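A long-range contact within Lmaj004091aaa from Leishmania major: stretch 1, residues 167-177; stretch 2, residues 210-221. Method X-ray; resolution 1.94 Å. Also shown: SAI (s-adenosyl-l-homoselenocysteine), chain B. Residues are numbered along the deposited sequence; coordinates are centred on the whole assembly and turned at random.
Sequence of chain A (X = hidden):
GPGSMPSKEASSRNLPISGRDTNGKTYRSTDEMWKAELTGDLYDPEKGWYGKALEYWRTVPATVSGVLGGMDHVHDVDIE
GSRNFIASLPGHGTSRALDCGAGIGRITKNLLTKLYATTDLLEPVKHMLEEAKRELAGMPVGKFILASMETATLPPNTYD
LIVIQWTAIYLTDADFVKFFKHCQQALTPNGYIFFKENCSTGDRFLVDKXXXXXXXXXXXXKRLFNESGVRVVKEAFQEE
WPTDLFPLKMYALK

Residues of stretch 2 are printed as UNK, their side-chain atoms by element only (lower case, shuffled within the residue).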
# COMPACT_ATOMS: atom_id res chain seq x y z
N THR A 167 2.88 0.99 0.21
CA THR A 167 3.38 -0.26 0.77
C THR A 167 2.98 -1.47 -0.08
O THR A 167 3.71 -2.45 -0.13
CB THR A 167 2.96 -0.37 2.27
OG1 THR A 167 3.75 -1.36 2.94
CG2 THR A 167 1.46 -0.67 2.41
N ALA A 168 1.88 -1.41 -0.82
CA ALA A 168 1.52 -2.58 -1.63
C ALA A 168 2.46 -2.78 -2.83
O ALA A 168 2.37 -3.79 -3.52
CB ALA A 168 0.10 -2.48 -2.07
N ILE A 169 3.36 -1.84 -3.06
CA ILE A 169 4.45 -1.98 -4.02
C ILE A 169 5.41 -3.13 -3.69
O ILE A 169 6.07 -3.67 -4.59
CB ILE A 169 5.27 -0.66 -4.19
CG1 ILE A 169 5.93 -0.24 -2.86
CG2 ILE A 169 4.37 0.48 -4.69
CD1 ILE A 169 6.98 0.85 -3.02
N TYR A 170 5.45 -3.54 -2.42
CA TYR A 170 6.32 -4.62 -1.94
C TYR A 170 5.71 -6.01 -2.06
O TYR A 170 6.43 -7.00 -1.96
CB TYR A 170 6.74 -4.34 -0.49
CG TYR A 170 7.49 -3.05 -0.38
CD1 TYR A 170 8.73 -2.92 -0.97
CD2 TYR A 170 6.94 -1.94 0.25
CE1 TYR A 170 9.43 -1.73 -0.92
CE2 TYR A 170 7.63 -0.73 0.33
CZ TYR A 170 8.87 -0.63 -0.28
OH TYR A 170 9.59 0.53 -0.24
N LEU A 171 4.40 -6.08 -2.27
CA LEU A 171 3.71 -7.34 -2.43
C LEU A 171 3.86 -7.91 -3.84
O LEU A 171 3.78 -7.18 -4.82
CB LEU A 171 2.21 -7.19 -2.12
CG LEU A 171 1.80 -6.85 -0.69
CD1 LEU A 171 0.34 -6.37 -0.64
CD2 LEU A 171 2.01 -8.05 0.26
N THR A 172 4.06 -9.23 -3.94
CA THR A 172 3.88 -9.90 -5.23
C THR A 172 2.42 -9.78 -5.62
O THR A 172 1.58 -9.50 -4.77
CB THR A 172 4.23 -11.37 -5.19
OG1 THR A 172 3.27 -12.09 -4.40
CG2 THR A 172 5.63 -11.57 -4.63
N ASP A 173 2.09 -10.01 -6.88
CA ASP A 173 0.70 -9.92 -7.29
C ASP A 173 -0.15 -10.98 -6.60
O ASP A 173 -1.31 -10.72 -6.25
CB ASP A 173 0.55 -10.09 -8.80
CG ASP A 173 0.88 -8.83 -9.58
OD1 ASP A 173 1.14 -7.77 -8.97
OD2 ASP A 173 0.90 -8.92 -10.82
N ALA A 174 0.40 -12.20 -6.49
CA ALA A 174 -0.27 -13.28 -5.80
C ALA A 174 -0.62 -12.88 -4.37
O ALA A 174 -1.73 -13.15 -3.92
CB ALA A 174 0.62 -14.55 -5.78
N ASP A 175 0.33 -12.26 -3.66
CA ASP A 175 0.12 -11.89 -2.27
C ASP A 175 -0.75 -10.64 -2.12
O ASP A 175 -1.42 -10.50 -1.11
CB ASP A 175 1.46 -11.71 -1.55
CG ASP A 175 2.16 -13.04 -1.30
OD1 ASP A 175 1.51 -14.09 -1.41
OD2 ASP A 175 3.37 -13.03 -1.00
N PHE A 176 -0.71 -9.77 -3.13
CA PHE A 176 -1.58 -8.58 -3.26
C PHE A 176 -3.01 -9.09 -3.32
O PHE A 176 -3.86 -8.69 -2.52
CB PHE A 176 -1.21 -7.81 -4.54
CG PHE A 176 -1.94 -6.48 -4.73
CD1 PHE A 176 -3.32 -6.43 -4.98
CD2 PHE A 176 -1.23 -5.28 -4.71
CE1 PHE A 176 -3.98 -5.23 -5.17
CE2 PHE A 176 -1.90 -4.04 -4.94
CZ PHE A 176 -3.26 -4.02 -5.15
N VAL A 177 -3.28 -10.02 -4.24
CA VAL A 177 -4.60 -10.60 -4.34
C VAL A 177 -5.06 -11.20 -3.00
O VAL A 177 -6.13 -10.82 -2.49
CB VAL A 177 -4.69 -11.63 -5.51
CG1 VAL A 177 -6.01 -12.44 -5.46
CG2 VAL A 177 -4.56 -10.91 -6.85
N UNK A 210 16.14 -1.21 -6.52
CA UNK A 210 16.83 -0.71 -5.34
C UNK A 210 16.14 -1.23 -4.07
O UNK A 210 16.80 -1.84 -3.23
o UNK A 210 18.54 3.47 -3.48
o UNK A 210 17.59 3.57 -5.45
c UNK A 210 16.87 0.82 -5.37
c UNK A 210 18.03 1.40 -4.55
c UNK A 210 18.04 2.92 -4.49
N UNK A 211 14.83 -1.02 -3.94
CA UNK A 211 14.09 -1.45 -2.75
C UNK A 211 13.23 -2.71 -2.94
O UNK A 211 12.49 -3.09 -2.04
c UNK A 211 13.25 -0.29 -2.20
c UNK A 211 12.03 0.01 -3.04
o UNK A 211 11.18 0.78 -2.54
o UNK A 211 11.90 -0.50 -4.18
N UNK A 212 13.32 -3.35 -4.11
CA UNK A 212 12.62 -4.61 -4.41
C UNK A 212 11.10 -4.46 -4.32
O UNK A 212 10.45 -5.05 -3.46
o UNK A 212 12.73 -7.04 -4.03
c UNK A 212 13.11 -5.77 -3.51
N UNK A 213 10.57 -3.64 -5.23
CA UNK A 213 9.16 -3.27 -5.24
C UNK A 213 8.73 -2.99 -6.68
O UNK A 213 9.57 -2.88 -7.57
c UNK A 213 8.97 -2.00 -4.42
o UNK A 213 9.62 -0.89 -5.03
N UNK A 214 7.43 -2.82 -6.92
CA UNK A 214 7.04 -2.37 -8.25
C UNK A 214 5.85 -1.42 -8.25
O UNK A 214 4.96 -1.48 -7.39
c UNK A 214 5.17 -4.78 -7.82
c UNK A 214 5.17 -5.11 -10.31
c UNK A 214 6.80 -3.55 -9.21
c UNK A 214 5.40 -4.13 -9.18
N UNK A 215 5.86 -0.54 -9.23
CA UNK A 215 4.78 0.39 -9.49
C UNK A 215 3.96 -0.21 -10.60
O UNK A 215 4.50 -0.69 -11.60
o UNK A 215 6.22 2.22 -8.93
c UNK A 215 4.23 2.78 -10.20
c UNK A 215 5.34 1.74 -9.94
N UNK A 216 2.65 -0.19 -10.40
CA UNK A 216 1.73 -0.80 -11.33
C UNK A 216 0.79 0.27 -11.89
O UNK A 216 0.65 1.35 -11.31
c UNK A 216 0.89 -1.85 -10.61
n UNK A 216 2.05 -6.32 -6.82
n UNK A 216 1.21 -5.07 -8.55
c UNK A 216 0.66 -3.86 -9.17
c UNK A 216 1.67 -2.95 -9.91
n UNK A 216 1.62 -4.12 -6.47
c UNK A 216 1.60 -5.17 -7.28
N UNK A 217 0.14 -0.06 -13.01
CA UNK A 217 -0.87 0.81 -13.61
C UNK A 217 -2.24 0.61 -12.96
O UNK A 217 -2.50 -0.43 -12.33
o UNK A 217 -1.43 -0.82 -15.30
c UNK A 217 -0.99 0.52 -15.10
N UNK A 218 -3.10 1.60 -13.12
CA UNK A 218 -4.49 1.49 -12.70
C UNK A 218 -5.19 0.20 -13.20
O UNK A 218 -5.96 -0.42 -12.48
o UNK A 218 -7.59 2.46 -13.69
c UNK A 218 -5.28 2.70 -13.24
c UNK A 218 -6.71 2.66 -12.83
o UNK A 218 -6.95 2.78 -11.62
N UNK A 219 -4.95 -0.15 -14.47
CA UNK A 219 -5.52 -1.36 -15.07
C UNK A 219 -4.96 -2.61 -14.38
O UNK A 219 -5.68 -3.57 -14.14
c UNK A 219 -6.19 -0.36 -18.74
c UNK A 219 -6.30 -0.46 -17.25
c UNK A 219 -5.37 -2.77 -17.22
c UNK A 219 -5.27 -1.37 -16.60
N UNK A 220 -3.67 -2.56 -14.04
CA UNK A 220 -3.01 -3.64 -13.30
C UNK A 220 -3.64 -3.79 -11.90
O UNK A 220 -4.04 -4.89 -11.52
c UNK A 220 -0.66 -4.50 -12.79
n UNK A 220 0.21 -6.33 -11.96
c UNK A 220 -1.51 -3.35 -13.23
c UNK A 220 -0.96 -5.64 -12.12
n UNK A 220 0.70 -4.52 -13.00
c UNK A 220 1.20 -5.64 -12.50
N UNK A 221 -3.78 -2.69 -11.15
CA UNK A 221 -4.48 -2.73 -9.84
C UNK A 221 -5.89 -3.35 -9.91
O UNK A 221 -6.29 -4.15 -9.06
c UNK A 221 -3.27 -0.73 -8.80
c UNK A 221 -2.42 -1.44 -7.94
c UNK A 221 -1.60 1.03 -8.91
o UNK A 221 0.46 0.80 -7.66
c UNK A 221 -0.77 0.31 -8.06
c UNK A 221 -1.19 -0.92 -7.57
c UNK A 221 -4.59 -1.31 -9.22
c UNK A 221 -2.83 0.50 -9.28
N SAI B . 2.61 3.82 5.03
CA SAI B . 3.57 4.72 5.73
CB SAI B . 5.00 4.29 5.42
CG SAI B . 5.42 4.34 3.96
SE SAI B . 7.29 3.74 3.80
C SAI B . 3.46 6.17 5.29
O SAI B . 2.88 6.46 4.24
OXT SAI B . 3.96 7.07 5.96
C5' SAI B . 6.90 1.86 3.35
C4' SAI B . 6.77 0.96 4.57
O4' SAI B . 6.39 -0.32 4.14
C3' SAI B . 8.05 0.75 5.36
O3' SAI B . 7.84 1.01 6.73
C2' SAI B . 8.43 -0.70 5.19
O2' SAI B . 9.07 -1.25 6.33
C1' SAI B . 7.06 -1.27 4.94
N9 SAI B . 7.04 -2.56 4.27
C8 SAI B . 7.96 -3.04 3.36
N7 SAI B . 7.56 -4.26 2.99
C5 SAI B . 6.40 -4.56 3.64
C6 SAI B . 5.56 -5.67 3.61
N6 SAI B . 5.87 -6.71 2.83
N1 SAI B . 4.42 -5.69 4.39
C2 SAI B . 4.11 -4.61 5.22
N3 SAI B . 4.94 -3.51 5.23
C4 SAI B . 6.05 -3.49 4.44
O HOH W 1 8.91 -6.63 -0.96

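Position 210 carries three carbons, the third bearing two oxygens, and lies out of reach of stretch 1: Glu210, an exposed carboxylate. Position 211 has two carbons, the second bearing two oxygens, one of them 2.8 Å from Tyr170 OH; this shorter acid is Asp211. Its CB points toward stretch 1, and Tyr170 OH donates a hydrogen bond to OD2. A carboxylate on so short a stem suits an acceptor held near the edge of the tyrosine ring.

Position 212 shows one carbon and one oxygen, neither close to stretch 1; its backbone O lies 3.7 Å from Tyr170 CD1, at the ring edge. It is Ser212, whose backbone matters more here. Position 213 is again one carbon and one oxygen, its CB 3.5 Å from Tyr170 CE1: Ser213. Its OG donates a very short bond of 2.5 Å to Asp211 OD1, so one acid receives hydroxyls from both stretches. The small side chain fits where the backbones run close, Ser213 CA being 3.2 Å from Ile169 O.

Position 214 has four carbons forked at the second, an end carbon 4.1 Å from Leu171 O: Leu214. Its backbone N donates to Ile169 O at 2.8 Å; the side chain starts away, but is long enough for its end to return. Position 215, one carbon bearing an oxygen and a carbon, points away, so the contact asks little of it: Thr215.

Position 216 extends three carbons, a nitrogen, then a carbon with two more nitrogens, which reach Ala168, Leu171 and Asp173: Arg216. Its guanidinium suits a site lined with acceptors: NH1 donates to Ala168 O at 3.1 Å, NH2 to Leu171 O at 2.8 Å, and NE to Asp173 OD1 at 2.7 Å in a salt bridge. Phe176 CD2 lies over one guanidinium face, 3.5 Å from Arg216 NH1.

Position 217, one carbon and one oxygen out of reach of stretch 1, is Ser217, whose OG caps the helix, accepting from N of position 220 at 3.1 Å. Position 218, two carbons ending in two oxygens, and position 219, four carbons forked at the first, are too far for the contact to constrain: Asp218 and Ile219.

Position 220 bears a five-membered ring with two nitrogens, one 2.9 Å from Asp173 OD2: His220, whose NE2 donates near the ring plane. Position 221 has a six-carbon ring bearing oxygen, a ring carbon 3.9 Å from Phe176 CZ: Tyr221, whose apolar ring edge packs there.

The contact thus joins a backbone hydrogen bond at Leu214 to two polar clusters. Asp211 receives Tyr170, while Arg216 gathers backbone carbonyls and shares Asp173 with His220. Tyr170 also places one ring face against SAI, with CD2 3.5 Å from SAI C8.

Stretch 2, residues 210-221: EDSSLTRSDIHY
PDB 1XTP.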